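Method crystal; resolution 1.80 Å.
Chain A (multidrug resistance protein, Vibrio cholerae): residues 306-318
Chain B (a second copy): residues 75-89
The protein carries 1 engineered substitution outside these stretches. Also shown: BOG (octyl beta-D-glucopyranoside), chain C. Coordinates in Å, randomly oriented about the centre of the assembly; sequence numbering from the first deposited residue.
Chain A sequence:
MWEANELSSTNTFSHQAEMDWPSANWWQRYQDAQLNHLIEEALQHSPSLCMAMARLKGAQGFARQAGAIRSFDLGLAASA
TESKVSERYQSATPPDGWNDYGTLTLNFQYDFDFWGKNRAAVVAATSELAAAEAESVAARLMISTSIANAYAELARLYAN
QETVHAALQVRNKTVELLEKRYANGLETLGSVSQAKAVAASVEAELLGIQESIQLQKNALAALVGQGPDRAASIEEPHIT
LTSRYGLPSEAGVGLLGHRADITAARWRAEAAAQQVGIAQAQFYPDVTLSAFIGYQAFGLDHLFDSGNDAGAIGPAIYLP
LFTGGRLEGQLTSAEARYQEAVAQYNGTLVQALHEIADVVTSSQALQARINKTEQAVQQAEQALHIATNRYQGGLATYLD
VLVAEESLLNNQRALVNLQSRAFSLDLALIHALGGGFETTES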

ATOM      1  N   SER A 306      27.423 -42.988 -44.751  1.00 22.09           N
ATOM      2  CA  SER A 306      26.684 -42.568 -45.947  1.00 22.16           C
ATOM      3  C   SER A 306      25.240 -43.156 -45.944  1.00 21.30           C
ATOM      4  O   SER A 306      25.043 -44.337 -45.636  1.00 20.76           O
ATOM      5  CB  SER A 306      27.446 -42.995 -47.216  1.00 23.40           C
ATOM      6  OG  SER A 306      26.651 -42.589 -48.318  1.00 29.52           O
ATOM      7  N   GLY A 307      24.259 -42.303 -46.185  1.00 18.33           N
ATOM      8  CA  GLY A 307      22.839 -42.660 -46.213  1.00 19.09           C
ATOM      9  C   GLY A 307      22.053 -42.505 -44.909  1.00 16.82           C
ATOM     10  O   GLY A 307      20.817 -42.549 -44.938  1.00 18.15           O
ATOM     11  N   ASN A 308      22.756 -42.279 -43.794  1.00 16.59           N
ATOM     12  CA  ASN A 308      22.162 -42.090 -42.470  1.00 15.87           C
ATOM     13  C   ASN A 308      21.949 -40.681 -42.119  1.00 14.89           C
ATOM     14  O   ASN A 308      21.596 -40.344 -41.003  1.00 15.13           O
ATOM     15  CB  ASN A 308      22.970 -42.834 -41.373  1.00 16.37           C
ATOM     16  CG  ASN A 308      22.886 -44.336 -41.546  1.00 17.16           C
ATOM     17  OD1 ASN A 308      22.133 -44.818 -42.369  1.00 19.94           O
ATOM     18  ND2 ASN A 308      23.652 -45.090 -40.719  1.00 19.26           N
ATOM     19  N   ASP A 309      22.118 -39.765 -43.108  1.00 13.43           N
ATOM     20  CA  ASP A 309      21.644 -38.463 -42.886  1.00 13.08           C
ATOM     21  C   ASP A 309      20.131 -38.464 -42.981  1.00 11.01           C
ATOM     22  O   ASP A 309      19.519 -39.299 -43.636  1.00 15.41           O
ATOM     23  CB  ASP A 309      22.193 -37.434 -43.915  1.00 13.11           C
ATOM     24  CG  ASP A 309      22.076 -37.856 -45.303  1.00 15.16           C
ATOM     25  OD1 ASP A 309      22.020 -39.019 -45.717  1.00 16.79           O
ATOM     26  OD2 ASP A 309      22.171 -36.926 -46.207  1.00 20.07           O
ATOM     27  N   ALA A 310      19.564 -37.517 -42.284  1.00 12.67           N
ATOM     28  CA  ALA A 310      18.100 -37.295 -42.255  1.00 13.74           C
ATOM     29  C   ALA A 310      17.844 -35.817 -42.131  1.00 13.60           C
ATOM     30  O   ALA A 310      18.537 -35.080 -41.483  1.00 13.65           O
ATOM     31  CB  ALA A 310      17.440 -38.005 -41.116  1.00 15.09           C
ATOM     32  N   GLY A 311      16.733 -35.380 -42.703  1.00 14.24           N
ATOM     33  CA  GLY A 311      16.391 -34.003 -42.638  1.00 14.81           C
ATOM     34  C   GLY A 311      14.970 -33.779 -43.096  1.00 13.61           C
ATOM     35  O   GLY A 311      14.393 -34.658 -43.717  1.00 14.70           O
ATOM     36  N   ALA A 312      14.478 -32.645 -42.737  1.00 12.54           N
ATOM     37  CA  ALA A 312      13.158 -32.214 -43.154  1.00 13.43           C
ATOM     38  C   ALA A 312      12.935 -30.732 -43.068  1.00 13.06           C
ATOM     39  O   ALA A 312      13.539 -30.040 -42.279  1.00 12.37           O
ATOM     40  CB  ALA A 312      12.107 -32.978 -42.297  1.00 14.53           C
ATOM     41  N   ILE A 313      12.021 -30.214 -43.901  1.00 13.69           N
ATOM     42  CA  ILE A 313      11.579 -28.889 -43.781  1.00 13.40           C
ATOM     43  C   ILE A 313      10.106 -28.833 -44.152  1.00 13.18           C
ATOM     44  O   ILE A 313       9.703 -29.444 -45.126  1.00 14.04           O
ATOM     45  CB  ILE A 313      12.348 -27.908 -44.764  1.00 13.31           C
ATOM     46  CG1 ILE A 313      11.855 -26.523 -44.540  1.00 17.84           C
ATOM     47  CG2 ILE A 313      12.346 -28.411 -46.125  1.00 13.03           C
ATOM     48  CD1 ILE A 313      12.838 -25.480 -44.958  1.00 23.33           C
ATOM     49  N   GLY A 314       9.385 -27.997 -43.458  1.00 15.21           N
ATOM     50  CA  GLY A 314       8.044 -27.646 -43.919  1.00 16.61           C
ATOM     51  C   GLY A 314       7.200 -26.814 -43.012  1.00 16.53           C
ATOM     52  O   GLY A 314       7.429 -26.690 -41.806  1.00 15.95           O
ATOM     53  N   PRO A 315       6.219 -26.180 -43.619  1.00 15.72           N
ATOM     54  CA  PRO A 315       5.261 -25.382 -42.871  1.00 17.18           C
ATOM     55  C   PRO A 315       4.198 -26.303 -42.220  1.00 17.43           C
ATOM     56  O   PRO A 315       3.956 -27.415 -42.746  1.00 16.98           O
ATOM     57  CB  PRO A 315       4.670 -24.486 -43.951  1.00 17.94           C
ATOM     58  CG  PRO A 315       4.693 -25.308 -45.130  1.00 18.72           C
ATOM     59  CD  PRO A 315       5.949 -26.139 -45.072  1.00 17.23           C
ATOM     60  N   ALA A 316       3.666 -25.872 -41.087  1.00 18.07           N
ATOM     61  CA  ALA A 316       2.492 -26.528 -40.441  1.00 18.95           C
ATOM     62  C   ALA A 316       1.495 -25.403 -40.169  1.00 19.83           C
ATOM     63  O   ALA A 316       1.866 -24.247 -39.972  1.00 19.16           O
ATOM     64  CB  ALA A 316       2.884 -27.222 -39.182  1.00 19.62           C
ATOM     65  N   ILE A 317       0.197 -25.706 -40.125  1.00 18.86           N
ATOM     66  CA  ILE A 317      -0.768 -24.671 -39.779  1.00 19.36           C
ATOM     67  C   ILE A 317      -1.674 -25.323 -38.720  1.00 19.01           C
ATOM     68  O   ILE A 317      -1.874 -26.510 -38.780  1.00 17.58           O
ATOM     69  CB  ILE A 317      -1.522 -24.204 -41.045  1.00 21.87           C
ATOM     70  CG1 ILE A 317      -2.616 -23.205 -40.711  1.00 25.72           C
ATOM     71  CG2 ILE A 317      -2.198 -25.374 -41.764  1.00 25.31           C
ATOM     72  CD1 ILE A 317      -3.053 -22.391 -41.882  1.00 28.42           C
ATOM     73  N   TYR A 318      -2.058 -24.569 -37.714  1.00 19.18           N
ATOM     74  CA  TYR A 318      -3.019 -24.993 -36.708  1.00 18.79           C
ATOM     75  C   TYR A 318      -4.092 -23.924 -36.642  1.00 18.28           C
ATOM     76  O   TYR A 318      -3.799 -22.738 -36.535  1.00 18.73           O
ATOM     77  CB  TYR A 318      -2.352 -25.204 -35.352  1.00 19.10           C
ATOM     78  CG  TYR A 318      -3.365 -25.796 -34.350  1.00 23.05           C
ATOM     79  CD1 TYR A 318      -3.785 -27.134 -34.478  1.00 26.41           C
ATOM     80  CD2 TYR A 318      -3.982 -25.000 -33.403  1.00 26.41           C
ATOM     81  CE1 TYR A 318      -4.748 -27.665 -33.626  1.00 27.12           C
ATOM     82  CE2 TYR A 318      -4.966 -25.518 -32.560  1.00 29.39           C
ATOM     83  CZ  TYR A 318      -5.330 -26.854 -32.675  1.00 31.33           C
ATOM     84  OH  TYR A 318      -6.297 -27.363 -31.819  1.00 29.90           O
TER
ATOM     85  N   GLY B  75      -9.608 -28.770 -33.308  1.00 15.44           N
ATOM     86  CA  GLY B  75      -8.678 -27.978 -34.100  1.00 16.17           C
ATOM     87  C   GLY B  75      -8.385 -28.599 -35.436  1.00 15.53           C
ATOM     88  O   GLY B  75      -8.621 -29.769 -35.648  1.00 15.64           O
ATOM     89  N   LEU B  76      -7.940 -27.778 -36.410  1.00 14.78           N
ATOM     90  CA  LEU B  76      -7.555 -28.281 -37.694  1.00 17.09           C
ATOM     91  C   LEU B  76      -6.042 -28.106 -37.795  1.00 18.51           C
ATOM     92  O   LEU B  76      -5.543 -27.077 -37.379  1.00 18.83           O
ATOM     93  CB  LEU B  76      -8.220 -27.469 -38.794  1.00 18.96           C
ATOM     94  CG  LEU B  76      -7.841 -27.690 -40.250  1.00 23.92           C
ATOM     95  CD1 LEU B  76      -8.832 -26.974 -41.141  1.00 28.54           C
ATOM     96  CD2 LEU B  76      -6.390 -27.071 -40.545  1.00 30.41           C
ATOM     97  N   ALA B  77      -5.386 -29.134 -38.283  1.00 18.45           N
ATOM     98  CA  ALA B  77      -3.932 -29.180 -38.437  1.00 17.89           C
ATOM     99  C   ALA B  77      -3.620 -29.559 -39.864  1.00 17.77           C
ATOM    100  O   ALA B  77      -4.269 -30.391 -40.455  1.00 18.86           O
ATOM    101  CB  ALA B  77      -3.372 -30.149 -37.522  1.00 17.64           C
ATOM    102  N   ALA B  78      -2.639 -28.905 -40.485  1.00 16.53           N
ATOM    103  CA  ALA B  78      -2.184 -29.362 -41.770  1.00 15.14           C
ATOM    104  C   ALA B  78      -0.686 -29.107 -41.833  1.00 15.29           C
ATOM    105  O   ALA B  78      -0.158 -28.295 -41.080  1.00 16.64           O
ATOM    106  CB  ALA B  78      -2.910 -28.645 -42.902  1.00 16.59           C
ATOM    107  N   SER B  79      -0.040 -29.863 -42.676  1.00 14.89           N
ATOM    108  CA  SER B  79       1.439 -29.792 -42.842  1.00 15.21           C
ATOM    109  C   SER B  79       1.825 -30.249 -44.205  1.00 16.51           C
ATOM    110  O   SER B  79       1.136 -31.007 -44.881  1.00 15.69           O
ATOM    111  CB  SER B  79       2.105 -30.666 -41.751  1.00 15.18           C
ATOM    112  OG  SER B  79       1.935 -32.028 -42.056  1.00 16.28           O
ATOM    113  N   ALA B  80       2.936 -29.686 -44.728  1.00 15.55           N
ATOM    114  CA  ALA B  80       3.536 -30.191 -45.929  1.00 14.71           C
ATOM    115  C   ALA B  80       5.021 -30.179 -45.627  1.00 14.88           C
ATOM    116  O   ALA B  80       5.502 -29.197 -45.106  1.00 16.22           O
ATOM    117  CB  ALA B  80       3.270 -29.273 -47.147  1.00 16.58           C
ATOM    118  N   THR B  81       5.658 -31.277 -45.914  1.00 14.50           N
ATOM    119  CA  THR B  81       7.031 -31.523 -45.504  1.00 14.03           C
ATOM    120  C   THR B  81       7.794 -32.150 -46.606  1.00 14.66           C
ATOM    121  O   THR B  81       7.372 -33.100 -47.194  1.00 14.98           O
ATOM    122  CB  THR B  81       7.011 -32.502 -44.295  1.00 15.13           C
ATOM    123  OG1 THR B  81       6.183 -31.962 -43.272  1.00 15.24           O
ATOM    124  CG2 THR B  81       8.373 -32.559 -43.617  1.00 17.16           C
ATOM    125  N   GLU B  82       9.024 -31.648 -46.828  1.00 14.41           N
ATOM    126  CA  GLU B  82       9.996 -32.316 -47.628  1.00 13.43           C
ATOM    127  C   GLU B  82      10.965 -32.986 -46.647  1.00 13.67           C
ATOM    128  O   GLU B  82      11.471 -32.348 -45.767  1.00 14.95           O
ATOM    129  CB  GLU B  82      10.803 -31.348 -48.520  1.00 12.98           C
ATOM    130  CG  GLU B  82      11.548 -32.053 -49.638  1.00 14.45           C
ATOM    131  CD  GLU B  82      10.637 -32.500 -50.793  1.00 19.55           C
ATOM    132  OE1 GLU B  82       9.478 -32.155 -50.773  1.00 20.53           O
ATOM    133  OE2 GLU B  82      11.094 -33.227 -51.686  1.00 26.64           O
ATOM    134  N   SER B  83      11.112 -34.276 -46.798  1.00 14.01           N
ATOM    135  CA  SER B  83      11.808 -35.107 -45.806  1.00 14.81           C
ATOM    136  C   SER B  83      12.650 -36.174 -46.476  1.00 12.86           C
ATOM    137  O   SER B  83      12.239 -36.838 -47.429  1.00 13.38           O
ATOM    138  CB  SER B  83      10.743 -35.756 -44.921  1.00 16.17           C
ATOM    139  OG  SER B  83      11.231 -36.890 -44.228  1.00 20.88           O
ATOM    140  N   LYS B  84      13.838 -36.398 -45.897  1.00 14.95           N
ATOM    141  CA  LYS B  84      14.740 -37.452 -46.253  1.00 14.05           C
ATOM    142  C   LYS B  84      14.892 -38.300 -44.990  1.00 14.47           C
ATOM    143  O   LYS B  84      15.188 -37.742 -43.949  1.00 13.91           O
ATOM    144  CB  LYS B  84      16.109 -36.956 -46.602  1.00 15.77           C
ATOM    145  CG  LYS B  84      16.917 -38.053 -47.191  1.00 19.64           C
ATOM    146  CD  LYS B  84      18.167 -38.280 -46.542  1.00 22.45           C
ATOM    147  CE  LYS B  84      18.962 -39.419 -47.255  1.00 22.48           C
ATOM    148  NZ  LYS B  84      19.345 -40.408 -46.231  1.00 19.03           N
ATOM    149  N   VAL B  85      14.596 -39.570 -45.114  1.00 14.39           N
ATOM    150  CA  VAL B  85      14.700 -40.526 -43.978  1.00 17.04           C
ATOM    151  C   VAL B  85      16.097 -41.131 -44.018  1.00 16.18           C
ATOM    152  O   VAL B  85      16.657 -41.423 -45.097  1.00 15.36           O
ATOM    153  CB  VAL B  85      13.606 -41.596 -44.128  1.00 17.99           C
ATOM    154  CG1 VAL B  85      13.669 -42.685 -43.056  1.00 23.50           C
ATOM    155  CG2 VAL B  85      12.260 -40.907 -44.060  1.00 20.10           C
ATOM    156  N   SER B  86      16.654 -41.384 -42.830  1.00 15.75           N
ATOM    157  CA  SER B  86      17.856 -42.172 -42.745  1.00 15.13           C
ATOM    158  C   SER B  86      17.674 -43.601 -43.338  1.00 16.43           C
ATOM    159  O   SER B  86      16.666 -44.258 -43.101  1.00 16.42           O
ATOM    160  CB  SER B  86      18.331 -42.267 -41.273  1.00 15.55           C
ATOM    161  OG  SER B  86      19.470 -43.126 -41.245  1.00 15.39           O
ATOM    162  N   GLU B  87      18.684 -44.100 -44.030  1.00 15.73           N
ATOM    163  CA  GLU B  87      18.570 -45.377 -44.702  1.00 18.80           C
ATOM    164  C   GLU B  87      18.594 -46.546 -43.709  1.00 19.69           C
ATOM    165  O   GLU B  87      18.054 -47.594 -44.041  1.00 18.91           O
ATOM    166  CB  GLU B  87      19.667 -45.631 -45.720  1.00 19.29           C
ATOM    167  CG  GLU B  87      19.500 -44.817 -47.007  1.00 22.91           C
ATOM    168  CD  GLU B  87      20.593 -45.156 -48.029  1.00 27.85           C
ATOM    169  OE1 GLU B  87      20.973 -44.259 -48.780  1.00 28.57           O
ATOM    170  OE2 GLU B  87      21.091 -46.306 -48.061  1.00 34.76           O
ATOM    171  N   ARG B  88      19.220 -46.349 -42.558  1.00 18.88           N
ATOM    172  CA  ARG B  88      19.437 -47.458 -41.590  1.00 19.95           C
ATOM    173  C   ARG B  88      19.230 -46.931 -40.198  1.00 18.46           C
ATOM    174  O   ARG B  88      20.186 -46.688 -39.445  1.00 17.19           O
ATOM    175  CB  ARG B  88      20.838 -48.076 -41.797  1.00 21.39           C
ATOM    176  CG  ARG B  88      20.999 -49.560 -41.291  1.00 30.42           C
ATOM    177  CD  ARG B  88      22.186 -50.415 -41.974  1.00 37.14           C
ATOM    178  NE  ARG B  88      22.586 -51.549 -41.117  1.00 41.48           N
ATOM    179  CZ  ARG B  88      23.266 -51.429 -39.948  1.00 46.21           C
ATOM    180  NH1 ARG B  88      23.532 -52.512 -39.218  1.00 47.26           N
ATOM    181  NH2 ARG B  88      23.676 -50.244 -39.495  1.00 45.86           N
ATOM    182  N   TYR B  89      17.958 -46.734 -39.851  1.00 17.55           N
ATOM    183  CA  TYR B  89      17.615 -46.156 -38.579  1.00 18.97           C
ATOM    184  C   TYR B  89      16.405 -46.915 -38.051  1.00 21.57           C
ATOM    185  O   TYR B  89      16.573 -47.848 -37.268  1.00 21.68           O
ATOM    186  CB  TYR B  89      17.361 -44.634 -38.687  1.00 18.71           C
ATOM    187  CG  TYR B  89      16.899 -43.957 -37.437  1.00 17.35           C
ATOM    188  CD1 TYR B  89      17.527 -44.197 -36.220  1.00 13.80           C
ATOM    189  CD2 TYR B  89      15.849 -43.062 -37.427  1.00 16.86           C
ATOM    190  CE1 TYR B  89      17.191 -43.494 -35.076  1.00 15.11           C
ATOM    191  CE2 TYR B  89      15.442 -42.422 -36.258  1.00 18.41           C
ATOM    192  CZ  TYR B  89      16.109 -42.636 -35.065  1.00 18.30           C
ATOM    193  OH  TYR B  89      15.747 -41.998 -33.896  1.00 18.38           O
TER
HETATM  194  C1  BOG C1001      26.041 -35.451 -44.402  1.00 27.50           C
HETATM  195  O1  BOG C1001      25.460 -34.369 -43.801  1.00 23.45           O
HETATM  196  C2  BOG C1001      26.789 -35.121 -45.730  1.00 25.96           C
HETATM  197  O2  BOG C1001      26.282 -33.953 -46.419  1.00 19.65           O
HETATM  198  C3  BOG C1001      27.028 -36.370 -46.506  1.00 25.01           C
HETATM  199  O3  BOG C1001      27.799 -36.195 -47.660  1.00 20.24           O
HETATM  200  C4  BOG C1001      26.796 -37.777 -45.995  1.00 21.78           C
HETATM  201  O4  BOG C1001      26.492 -38.825 -46.899  1.00 25.28           O
HETATM  202  C5  BOG C1001      25.915 -37.856 -44.741  1.00 20.68           C
HETATM  203  O5  BOG C1001      25.598 -36.743 -44.032  1.00 24.34           O
HETATM  204  C6  BOG C1001      25.884 -39.177 -43.954  1.00 20.64           C
HETATM  205  O6  BOG C1001      27.278 -39.209 -43.483  1.00 21.86           O
HETATM  206  C1' BOG C1001      24.483 -34.461 -42.768  1.00 23.26           C
HETATM  207  C2' BOG C1001      24.691 -33.392 -41.755  1.00 20.52           C
HETATM  208  C3' BOG C1001      24.913 -31.999 -42.344  1.00 23.25           C
HETATM  209  C4' BOG C1001      24.954 -30.938 -41.274  1.00 25.34           C
HETATM  210  C5' BOG C1001      25.152 -29.577 -41.882  1.00 30.97           C
HETATM  211  C6' BOG C1001      24.889 -28.425 -40.908  1.00 35.49           C
HETATM  212  C7' BOG C1001      26.104 -28.015 -40.098  1.00 36.63           C
HETATM  213  C8' BOG C1001      25.830 -26.707 -39.360  1.00 35.38           C
HETATM  214  O   HOH W   1      22.843 -47.599 -39.392  1.00 26.90           O
HETATM  215  O   HOH W   2      12.992 -36.790 -42.012  1.00 24.27           O
HETATM  216  O   HOH W   3       5.736 -29.642 -41.900  1.00 24.93           O

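Two strands from separate copies of the protein, 309-318 of chain A and 75-84 of chain B, run antiparallel at 168° with axes 4.6 Å apart, and the backbone does most of the joining. Three pairs bond reciprocally. Gly311(A) N reaches Lys84(B) O at 3.1 Å and Lys84(B) N returns to Gly311(A) O at 2.8 Å; Ile313(A) with Glu82(B) and Ile317(A) with Ala78(B) repeat the pattern. Between them the ladder loses a rung: Pro315(A) has no amide hydrogen, so its N sits 3.4 Å from Ala80(B) O without bonding, while Ala80(B) N still donates to Pro315(A) O at 3.2 Å. CA-H...O contacts fill the gaps, as from Ala312(A) CA to Glu82(B) O at 3.1 Å.

Charge closes one end. The long side chain of Lys84(B) reaches toward chain A, and its NZ makes a salt bridge with Asp309(A) OD1 at 3.1 Å and a hydrogen bond to Asp309(A) O at 2.8 Å. Beyond the strands, Glu87(B) N donates to Gly307(A) O at 2.8 Å. Glycine is demanded at Gly307(A): a CB would jam against the preceding carbonyl and lie 2.7 Å from Glu87(B) CD.

Apolar contacts are modest and use small partners. Ile317(A) CG2 rests 3.5 Å from Ala78(B) CB; on the other sheet face, Ala77(B) CB meets the Tyr318(A) ring at its edge, 4.3 Å from CD1. The same tyrosine reaches Gly75(B), where a CB would fall 1.9 Å from Tyr318(A) OH.

Water extends the pairing. One molecule links Gly311(A) O (3.1 Å) to Ser83(B) OG (2.8 Å), and another joins Pro315(A) O (3.0 Å) to Thr81(B) OG1 (2.7 Å), so strand carbonyls gain second partners through hydroxyl side chains.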